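Local coordinates for PP1b (Porcine reproductive and respiratory syndrome virus, PDB 6JDR), which probably unwinds RNA and DNA duplexes in the 5' to 3' direction at the cost of ATP, as the helicase part of the viral replicase polyprotein, at residues H28-Q33 with V37-G42; A14-A19 with V24-T29. The protein carries 1 engineered substitution. All blocks are in the same frame, centred on the assembly; numbering follows the deposited sequence.

Interaction 1 (H28-Q33 with V37-G42); sequences HTHFHQ and VIIWCG. With ZN (zinc ion), chain C; ZN (zinc ion), chain B; ZN (zinc ion), chain D.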
ATOM      1  N   HIS A  28      25.768 -19.100 -11.666  1.00 47.55           N
ATOM      2  CA  HIS A  28      24.786 -19.445 -10.639  1.00 46.06           C
ATOM      3  C   HIS A  28      24.333 -20.903 -10.630  1.00 46.03           C
ATOM      4  O   HIS A  28      23.546 -21.294  -9.768  1.00 45.55           O
ATOM      5  CB  HIS A  28      23.571 -18.525 -10.739  1.00 45.13           C
ATOM      6  CG  HIS A  28      23.818 -17.157 -10.196  1.00 44.08           C
ATOM      7  ND1 HIS A  28      23.968 -16.053 -11.003  1.00 42.52           N
ATOM      8  CD2 HIS A  28      23.955 -16.716  -8.922  1.00 43.66           C
ATOM      9  CE1 HIS A  28      24.178 -14.988 -10.251  1.00 43.85           C
ATOM     10  NE2 HIS A  28      24.174 -15.363  -8.984  1.00 43.51           N
ATOM     11  N   THR A  29      24.836 -21.714 -11.562  1.00 43.84           N
ATOM     12  CA  THR A  29      24.598 -23.154 -11.512  1.00 42.96           C
ATOM     13  C   THR A  29      25.163 -23.795 -10.239  1.00 43.85           C
ATOM     14  O   THR A  29      24.760 -24.898  -9.877  1.00 45.44           O
ATOM     15  CB  THR A  29      25.219 -23.887 -12.729  1.00 42.22           C
ATOM     16  OG1 THR A  29      26.587 -23.495 -12.887  1.00 40.88           O
ATOM     17  CG2 THR A  29      24.458 -23.577 -14.007  1.00 41.80           C
ATOM     18  N   HIS A  30      26.099 -23.121  -9.574  1.00 45.06           N
ATOM     19  CA  HIS A  30      26.800 -23.709  -8.431  1.00 47.16           C
ATOM     20  C   HIS A  30      26.496 -23.026  -7.084  1.00 46.74           C
ATOM     21  O   HIS A  30      27.175 -23.292  -6.093  1.00 46.72           O
ATOM     22  CB  HIS A  30      28.314 -23.696  -8.705  1.00 48.12           C
ATOM     23  CG  HIS A  30      28.771 -24.768  -9.650  1.00 48.59           C
ATOM     24  ND1 HIS A  30      28.293 -24.886 -10.938  1.00 48.93           N
ATOM     25  CD2 HIS A  30      29.675 -25.765  -9.493  1.00 48.82           C
ATOM     26  CE1 HIS A  30      28.878 -25.912 -11.531  1.00 49.15           C
ATOM     27  NE2 HIS A  30      29.722 -26.462 -10.675  1.00 49.33           N
ATOM     28  N   PHE A  31      25.483 -22.161  -7.041  1.00 46.41           N
ATOM     29  CA  PHE A  31      25.114 -21.465  -5.803  1.00 46.35           C
ATOM     30  C   PHE A  31      23.615 -21.586  -5.493  1.00 44.62           C
ATOM     31  O   PHE A  31      23.009 -20.671  -4.926  1.00 44.03           O
ATOM     32  CB  PHE A  31      25.533 -19.993  -5.879  1.00 47.48           C
ATOM     33  CG  PHE A  31      27.009 -19.792  -6.066  1.00 49.80           C
ATOM     34  CD1 PHE A  31      27.864 -19.748  -4.972  1.00 50.13           C
ATOM     35  CD2 PHE A  31      27.547 -19.646  -7.338  1.00 51.87           C
ATOM     36  CE1 PHE A  31      29.228 -19.560  -5.140  1.00 51.33           C
ATOM     37  CE2 PHE A  31      28.911 -19.456  -7.513  1.00 53.19           C
ATOM     38  CZ  PHE A  31      29.755 -19.413  -6.414  1.00 52.43           C
ATOM     39  N   HIS A  32      23.035 -22.732  -5.842  1.00 41.87           N
ATOM     40  CA  HIS A  32      21.617 -22.997  -5.615  1.00 40.14           C
ATOM     41  C   HIS A  32      21.463 -24.334  -4.901  1.00 40.52           C
ATOM     42  O   HIS A  32      21.304 -25.379  -5.532  1.00 41.67           O
ATOM     43  CB  HIS A  32      20.873 -22.999  -6.947  1.00 39.26           C
ATOM     44  CG  HIS A  32      19.386 -23.076  -6.815  1.00 38.19           C
ATOM     45  ND1 HIS A  32      18.586 -21.957  -6.741  1.00 37.94           N
ATOM     46  CD2 HIS A  32      18.550 -24.140  -6.763  1.00 38.18           C
ATOM     47  CE1 HIS A  32      17.322 -22.327  -6.641  1.00 37.68           C
ATOM     48  NE2 HIS A  32      17.274 -23.646  -6.658  1.00 37.16           N
ATOM     49  N   GLN A  33      21.511 -24.292  -3.576  1.00 41.58           N
ATOM     50  CA  GLN A  33      21.507 -25.506  -2.763  1.00 42.76           C
ATOM     51  C   GLN A  33      20.103 -26.064  -2.544  1.00 41.96           C
ATOM     52  O   GLN A  33      19.948 -27.171  -2.037  1.00 41.92           O
ATOM     53  CB  GLN A  33      22.191 -25.235  -1.419  1.00 45.32           C
ATOM     54  CG  GLN A  33      23.626 -24.749  -1.568  1.00 47.69           C
ATOM     55  CD  GLN A  33      24.363 -24.644  -0.247  1.00 50.61           C
ATOM     56  OE1 GLN A  33      23.787 -24.269   0.771  1.00 53.86           O
ATOM     57  NE2 GLN A  33      25.650 -24.968  -0.262  1.00 52.60           N
ATOM     58  N   VAL A  37      20.682 -28.715 -10.021  1.00 41.67           N
ATOM     59  CA  VAL A  37      20.864 -27.959 -11.252  1.00 42.52           C
ATOM     60  C   VAL A  37      21.666 -28.821 -12.223  1.00 42.34           C
ATOM     61  O   VAL A  37      22.873 -28.996 -12.055  1.00 42.19           O
ATOM     62  CB  VAL A  37      21.609 -26.634 -10.994  1.00 43.29           C
ATOM     63  CG1 VAL A  37      21.703 -25.819 -12.277  1.00 44.28           C
ATOM     64  CG2 VAL A  37      20.912 -25.843  -9.897  1.00 44.09           C
ATOM     65  N   ILE A  38      20.992 -29.370 -13.231  1.00 42.67           N
ATOM     66  CA  ILE A  38      21.653 -30.228 -14.211  1.00 43.54           C
ATOM     67  C   ILE A  38      22.564 -29.369 -15.084  1.00 44.32           C
ATOM     68  O   ILE A  38      22.098 -28.449 -15.755  1.00 43.13           O
ATOM     69  CB  ILE A  38      20.650 -30.982 -15.113  1.00 44.10           C
ATOM     70  CG1 ILE A  38      19.627 -31.773 -14.277  1.00 43.72           C
ATOM     71  CG2 ILE A  38      21.390 -31.907 -16.075  1.00 43.45           C
ATOM     72  CD1 ILE A  38      20.235 -32.666 -13.215  1.00 43.55           C
ATOM     73  N   ILE A  39      23.859 -29.666 -15.059  1.00 45.01           N
ATOM     74  CA  ILE A  39      24.833 -28.901 -15.832  1.00 46.48           C
ATOM     75  C   ILE A  39      25.353 -29.695 -17.040  1.00 46.72           C
ATOM     76  O   ILE A  39      24.927 -30.823 -17.288  1.00 46.44           O
ATOM     77  CB  ILE A  39      25.994 -28.383 -14.946  1.00 47.55           C
ATOM     78  CG1 ILE A  39      26.751 -29.525 -14.265  1.00 47.76           C
ATOM     79  CG2 ILE A  39      25.457 -27.415 -13.905  1.00 48.33           C
ATOM     80  CD1 ILE A  39      28.095 -29.096 -13.719  1.00 47.55           C
ATOM     81  N   TRP A  40      26.244 -29.059 -17.795  1.00 47.71           N
ATOM     82  CA  TRP A  40      26.818 -29.584 -19.044  1.00 47.35           C
ATOM     83  C   TRP A  40      27.219 -31.064 -19.058  1.00 47.07           C
ATOM     84  O   TRP A  40      27.060 -31.718 -20.080  1.00 46.95           O
ATOM     85  CB  TRP A  40      28.000 -28.703 -19.511  1.00 47.39           C
ATOM     86  CG  TRP A  40      28.986 -28.313 -18.438  1.00 46.33           C
ATOM     87  CD1 TRP A  40      30.145 -28.953 -18.121  1.00 46.55           C
ATOM     88  CD2 TRP A  40      28.900 -27.181 -17.556  1.00 46.65           C
ATOM     89  NE1 TRP A  40      30.782 -28.301 -17.091  1.00 47.18           N
ATOM     90  CE2 TRP A  40      30.039 -27.212 -16.726  1.00 47.23           C
ATOM     91  CE3 TRP A  40      27.965 -26.153 -17.380  1.00 46.33           C
ATOM     92  CZ2 TRP A  40      30.273 -26.251 -15.739  1.00 47.33           C
ATOM     93  CZ3 TRP A  40      28.194 -25.204 -16.392  1.00 46.46           C
ATOM     94  CH2 TRP A  40      29.340 -25.259 -15.586  1.00 46.63           C
ATOM     95  N   CYS A  41      27.718 -31.599 -17.946  1.00 48.20           N
ATOM     96  CA  CYS A  41      28.076 -33.025 -17.882  1.00 48.50           C
ATOM     97  C   CYS A  41      26.880 -33.963 -17.669  1.00 49.09           C
ATOM     98  O   CYS A  41      27.057 -35.179 -17.560  1.00 49.36           O
ATOM     99  CB  CYS A  41      29.119 -33.272 -16.790  1.00 49.86           C
ATOM    100  SG  CYS A  41      28.532 -33.004 -15.099  1.00 51.09           S
ATOM    101  N   GLY A  42      25.671 -33.409 -17.600  1.00 48.73           N
ATOM    102  CA  GLY A  42      24.456 -34.210 -17.463  1.00 49.38           C
ATOM    103  C   GLY A  42      24.138 -34.642 -16.041  1.00 49.55           C
ATOM    104  O   GLY A  42      23.239 -35.452 -15.827  1.00 49.62           O
TER
HETATM  105 ZN    ZN C 502      23.214 -15.374 -12.861  1.00 45.99          ZN
HETATM  106 ZN    ZN B 501      15.477 -24.792  -6.396  1.00 36.84          ZN
HETATM  107 ZN    ZN D 503      28.969 -34.704 -13.857  1.00 53.08          ZN
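Thr29, Val37 and Ile39 form the middle of a purely van der Waals contact whose two segments reach three different zinc ions. Thr29 CB rests on Ile39 CG2 at 3.7 Å, and Thr29 CG2 meets Val37 CG1 at 4.0 Å, the side chains crossing at about a right angle, while the Thr29 carbonyl O also rests against Val37 CB. The other branch of the valine, CG2, lies 4.1 Å from His32 CB.

Ile39 has a second job. Its CG1 sits between the backbone N and the carbonyl carbon (chi1 60°), and an extended chi2 then carries Ile39 CD1 outward to His30 CE1 at 3.9 Å. The same methyl lies over one face of the Trp40 ring, toward its rim, while Trp40 CH2 comes to 4.1 Å from His30 CE1. The imidazole is held in turn by its ND1, which donates to Thr29 OG1 at 2.9 Å with the oxygen in the ring plane. Val26 O is a further partner of that hydroxyl, although the modelled distance is doubtfully short.

Around this core the metals take over. His28 binds one zinc with Cys7, Cys10 and Cys25; His32 NE2 binds a second at 2.1 Å, with Cys20, His34 and Cys35; Cys41 serves a third with His43, Cys50 and Cys53. The chemistry thus splits in two: van der Waals packing, mostly of carbon, joins the segments directly, while metal bonds fix their ligand residues, so the small apolar packing lies between residues that belong to three zinc sites of the arterivirus zinc-binding domain.

Interaction 2 (A14-A19 with V24-T29); sequences APYATA and VCVYHT. With ZN (zinc ion), chain C.
Tyr16 and Val24 form an antiparallel hydrogen-bonded pair, the step where strands 16-17 and 23-24 come together. Its two bonds are unequal: Val24 N reaches Tyr16 O at 2.9 Å and is almost straight, at 177°, whereas the return bond from Tyr16 N to Val24 O is weak at 3.4 Å.

The tyrosine side chain shares a face of this little sheet with Val24. Tyr16 CB meets Thr29 CG2 at 4.0 Å and, a little farther off, Val24 CG2. With Tyr16 CG beside the backbone N and anti to the carbonyl carbon (chi1 -57°), the ring then runs out past Thr29, whose methyl also meets CD2. Next along that edge, Tyr16 CE2 looks toward Val26 CG2 at 4.5 Å, a loose touch near the ring plane; on the other edge CD1 lies against the Ile38 carbonyl O. The hydroxyl at the tip has passed beyond segment 24-29 and lies by Trp40 CB.

Val24 packs on the backbone of the tyrosine: its CG2 lies against the Tyr16 carbonyl, and Val24 CG1 crosses Thr18 CG2 at 4.1 Å; Thr18 OG1 turns instead to Leu22 N. At the start of segment 14-19, Ala14 CB lies against Val24 O.

Just past the pairing, Cys25 SG binds zinc at 2.3 Å and His28 ND1 joins it, with Cys7 and Cys10 completing the site. A weak bond from His28 N also reaches the cysteine sulfur, which would probably temper its charge.

In the fold, strand 23-24 leads directly into the metal ligand Cys25 and on to the 3-10 segment that starts at 28-29, while Ala17 packs on Leu125 and the Ala19 backbone bonds to Leu126, just after strand 118-124 of the four-stranded antiparallel sheet.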
ATOM      1  N   ALA A  14      21.018 -17.300 -19.696  1.00 53.22           N
ATOM      2  CA  ALA A  14      20.776 -18.480 -18.863  1.00 54.42           C
ATOM      3  C   ALA A  14      20.506 -19.732 -19.698  1.00 53.74           C
ATOM      4  O   ALA A  14      19.366 -19.987 -20.082  1.00 57.07           O
ATOM      5  CB  ALA A  14      19.604 -18.218 -17.926  1.00 54.09           C
ATOM      6  N   PRO A  15      21.553 -20.520 -19.980  1.00 51.56           N
ATOM      7  CA  PRO A  15      21.344 -21.774 -20.701  1.00 52.49           C
ATOM      8  C   PRO A  15      20.801 -22.910 -19.825  1.00 52.31           C
ATOM      9  O   PRO A  15      20.255 -23.873 -20.356  1.00 55.65           O
ATOM     10  CB  PRO A  15      22.741 -22.126 -21.237  1.00 52.53           C
ATOM     11  CG  PRO A  15      23.712 -21.265 -20.499  1.00 52.31           C
ATOM     12  CD  PRO A  15      22.966 -20.293 -19.634  1.00 51.65           C
ATOM     13  N   TYR A  16      20.945 -22.799 -18.506  1.00 50.26           N
ATOM     14  CA  TYR A  16      20.519 -23.855 -17.588  1.00 48.58           C
ATOM     15  C   TYR A  16      19.391 -23.388 -16.679  1.00 46.64           C
ATOM     16  O   TYR A  16      19.013 -22.216 -16.694  1.00 45.25           O
ATOM     17  CB  TYR A  16      21.720 -24.344 -16.774  1.00 48.72           C
ATOM     18  CG  TYR A  16      22.831 -24.824 -17.677  1.00 49.49           C
ATOM     19  CD1 TYR A  16      22.831 -26.120 -18.174  1.00 49.03           C
ATOM     20  CD2 TYR A  16      23.851 -23.965 -18.080  1.00 49.41           C
ATOM     21  CE1 TYR A  16      23.827 -26.561 -19.025  1.00 50.00           C
ATOM     22  CE2 TYR A  16      24.854 -24.399 -18.933  1.00 50.52           C
ATOM     23  CZ  TYR A  16      24.835 -25.698 -19.404  1.00 50.42           C
ATOM     24  OH  TYR A  16      25.821 -26.144 -20.247  1.00 51.78           O
ATOM     25  N   ALA A  17      18.846 -24.320 -15.905  1.00 44.92           N
ATOM     26  CA  ALA A  17      17.758 -24.017 -14.985  1.00 43.91           C
ATOM     27  C   ALA A  17      17.768 -24.946 -13.777  1.00 42.76           C
ATOM     28  O   ALA A  17      18.262 -26.071 -13.856  1.00 41.97           O
ATOM     29  CB  ALA A  17      16.427 -24.118 -15.706  1.00 44.87           C
ATOM     30  N   THR A  18      17.216 -24.467 -12.663  1.00 41.24           N
ATOM     31  CA  THR A  18      17.058 -25.291 -11.465  1.00 39.51           C
ATOM     32  C   THR A  18      15.852 -26.189 -11.657  1.00 38.01           C
ATOM     33  O   THR A  18      14.971 -25.891 -12.466  1.00 37.56           O
ATOM     34  CB  THR A  18      16.859 -24.451 -10.182  1.00 40.10           C
ATOM     35  OG1 THR A  18      15.589 -23.783 -10.217  1.00 38.36           O
ATOM     36  CG2 THR A  18      17.979 -23.424 -10.025  1.00 41.37           C
ATOM     37  N   ALA A  19      15.808 -27.282 -10.905  1.00 37.19           N
ATOM     38  CA  ALA A  19      14.668 -28.191 -10.939  1.00 37.18           C
ATOM     39  C   ALA A  19      13.382 -27.506 -10.476  1.00 37.31           C
ATOM     40  O   ALA A  19      12.290 -27.925 -10.847  1.00 36.98           O
ATOM     41  CB  ALA A  19      14.948 -29.417 -10.083  1.00 37.71           C
ATOM     42  N   VAL A  24      19.074 -20.015 -14.738  1.00 43.22           N
ATOM     43  CA  VAL A  24      20.357 -19.610 -14.175  1.00 45.35           C
ATOM     44  C   VAL A  24      21.467 -19.563 -15.220  1.00 47.87           C
ATOM     45  O   VAL A  24      21.484 -20.342 -16.178  1.00 48.95           O
ATOM     46  CB  VAL A  24      20.795 -20.528 -13.008  1.00 45.18           C
ATOM     47  CG1 VAL A  24      19.919 -20.291 -11.786  1.00 45.40           C
ATOM     48  CG2 VAL A  24      20.763 -21.997 -13.412  1.00 44.91           C
ATOM     49  N   CYS A  25      22.390 -18.631 -15.014  1.00 50.55           N
ATOM     50  CA  CYS A  25      23.581 -18.508 -15.838  1.00 49.80           C
ATOM     51  C   CYS A  25      24.627 -19.495 -15.341  1.00 49.73           C
ATOM     52  O   CYS A  25      24.450 -20.131 -14.298  1.00 50.58           O
ATOM     53  CB  CYS A  25      24.124 -17.081 -15.759  1.00 49.52           C
ATOM     54  SG  CYS A  25      24.700 -16.612 -14.114  1.00 50.38           S
ATOM     55  N   VAL A  26      25.721 -19.600 -16.085  1.00 49.17           N
ATOM     56  CA  VAL A  26      26.786 -20.557 -15.799  1.00 48.46           C
ATOM     57  C   VAL A  26      27.311 -20.394 -14.371  1.00 49.58           C
ATOM     58  O   VAL A  26      27.536 -21.380 -13.666  1.00 50.19           O
ATOM     59  CB  VAL A  26      27.941 -20.411 -16.826  1.00 48.32           C
ATOM     60  CG1 VAL A  26      29.177 -21.200 -16.402  1.00 47.62           C
ATOM     61  CG2 VAL A  26      27.478 -20.859 -18.207  1.00 48.09           C
ATOM     62  N   TYR A  27      27.503 -19.150 -13.948  1.00 50.62           N
ATOM     63  CA  TYR A  27      28.004 -18.869 -12.608  1.00 52.66           C
ATOM     64  C   TYR A  27      27.055 -19.407 -11.532  1.00 50.28           C
ATOM     65  O   TYR A  27      27.482 -20.111 -10.621  1.00 50.06           O
ATOM     66  CB  TYR A  27      28.220 -17.363 -12.425  1.00 55.41           C
ATOM     67  CG  TYR A  27      28.729 -16.982 -11.056  1.00 59.57           C
ATOM     68  CD1 TYR A  27      30.034 -17.277 -10.671  1.00 62.42           C
ATOM     69  CD2 TYR A  27      27.907 -16.328 -10.141  1.00 61.53           C
ATOM     70  CE1 TYR A  27      30.506 -16.933  -9.414  1.00 64.97           C
ATOM     71  CE2 TYR A  27      28.369 -15.982  -8.882  1.00 63.56           C
ATOM     72  CZ  TYR A  27      29.668 -16.284  -8.524  1.00 65.95           C
ATOM     73  OH  TYR A  27      30.129 -15.941  -7.275  1.00 69.90           O
ATOM     74  N   HIS A  28      25.768 -19.100 -11.666  1.00 47.55           N
ATOM     75  CA  HIS A  28      24.786 -19.445 -10.639  1.00 46.06           C
ATOM     76  C   HIS A  28      24.333 -20.903 -10.630  1.00 46.03           C
ATOM     77  O   HIS A  28      23.546 -21.294  -9.768  1.00 45.55           O
ATOM     78  CB  HIS A  28      23.571 -18.525 -10.739  1.00 45.13           C
ATOM     79  CG  HIS A  28      23.818 -17.157 -10.196  1.00 44.08           C
ATOM     80  ND1 HIS A  28      23.968 -16.053 -11.003  1.00 42.52           N
ATOM     81  CD2 HIS A  28      23.955 -16.716  -8.922  1.00 43.66           C
ATOM     82  CE1 HIS A  28      24.178 -14.988 -10.251  1.00 43.85           C
ATOM     83  NE2 HIS A  28      24.174 -15.363  -8.984  1.00 43.51           N
ATOM     84  N   THR A  29      24.836 -21.714 -11.562  1.00 43.84           N
ATOM     85  CA  THR A  29      24.598 -23.154 -11.512  1.00 42.96           C
ATOM     86  C   THR A  29      25.163 -23.795 -10.239  1.00 43.85           C
ATOM     87  O   THR A  29      24.760 -24.898  -9.877  1.00 45.44           O
ATOM     88  CB  THR A  29      25.219 -23.887 -12.729  1.00 42.22           C
ATOM     89  OG1 THR A  29      26.587 -23.495 -12.887  1.00 40.88           O
ATOM     90  CG2 THR A  29      24.458 -23.577 -14.007  1.00 41.80           C
TER
HETATM   91 ZN    ZN C 502      23.214 -15.374 -12.861  1.00 45.99          ZN

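How the interactions relate
Both contacts lie in the zinc-binding domain, far from the chain's centre, and share His28 and Thr29: interaction 2 uses segment 24-29, and interaction 1 carries on from its end. Each is mainly buried, with an exposed margin at Trp40 in interaction 1 and at Pro15 and Val26 in interaction 2. The chemistry differs. Segments 14-19 and 24-29 are tied by strand-like backbone bonds, with one zinc bound by the segments and Thr18 close to a second, whereas 28-33 and 37-42, without regular strands, meet mostly through side-chain carbon. The two contacts pack against each other: Thr18 CG2 lies 3.4 Å from His32 CD2, and Val37 CG1 3.8 Å from Ala17 O.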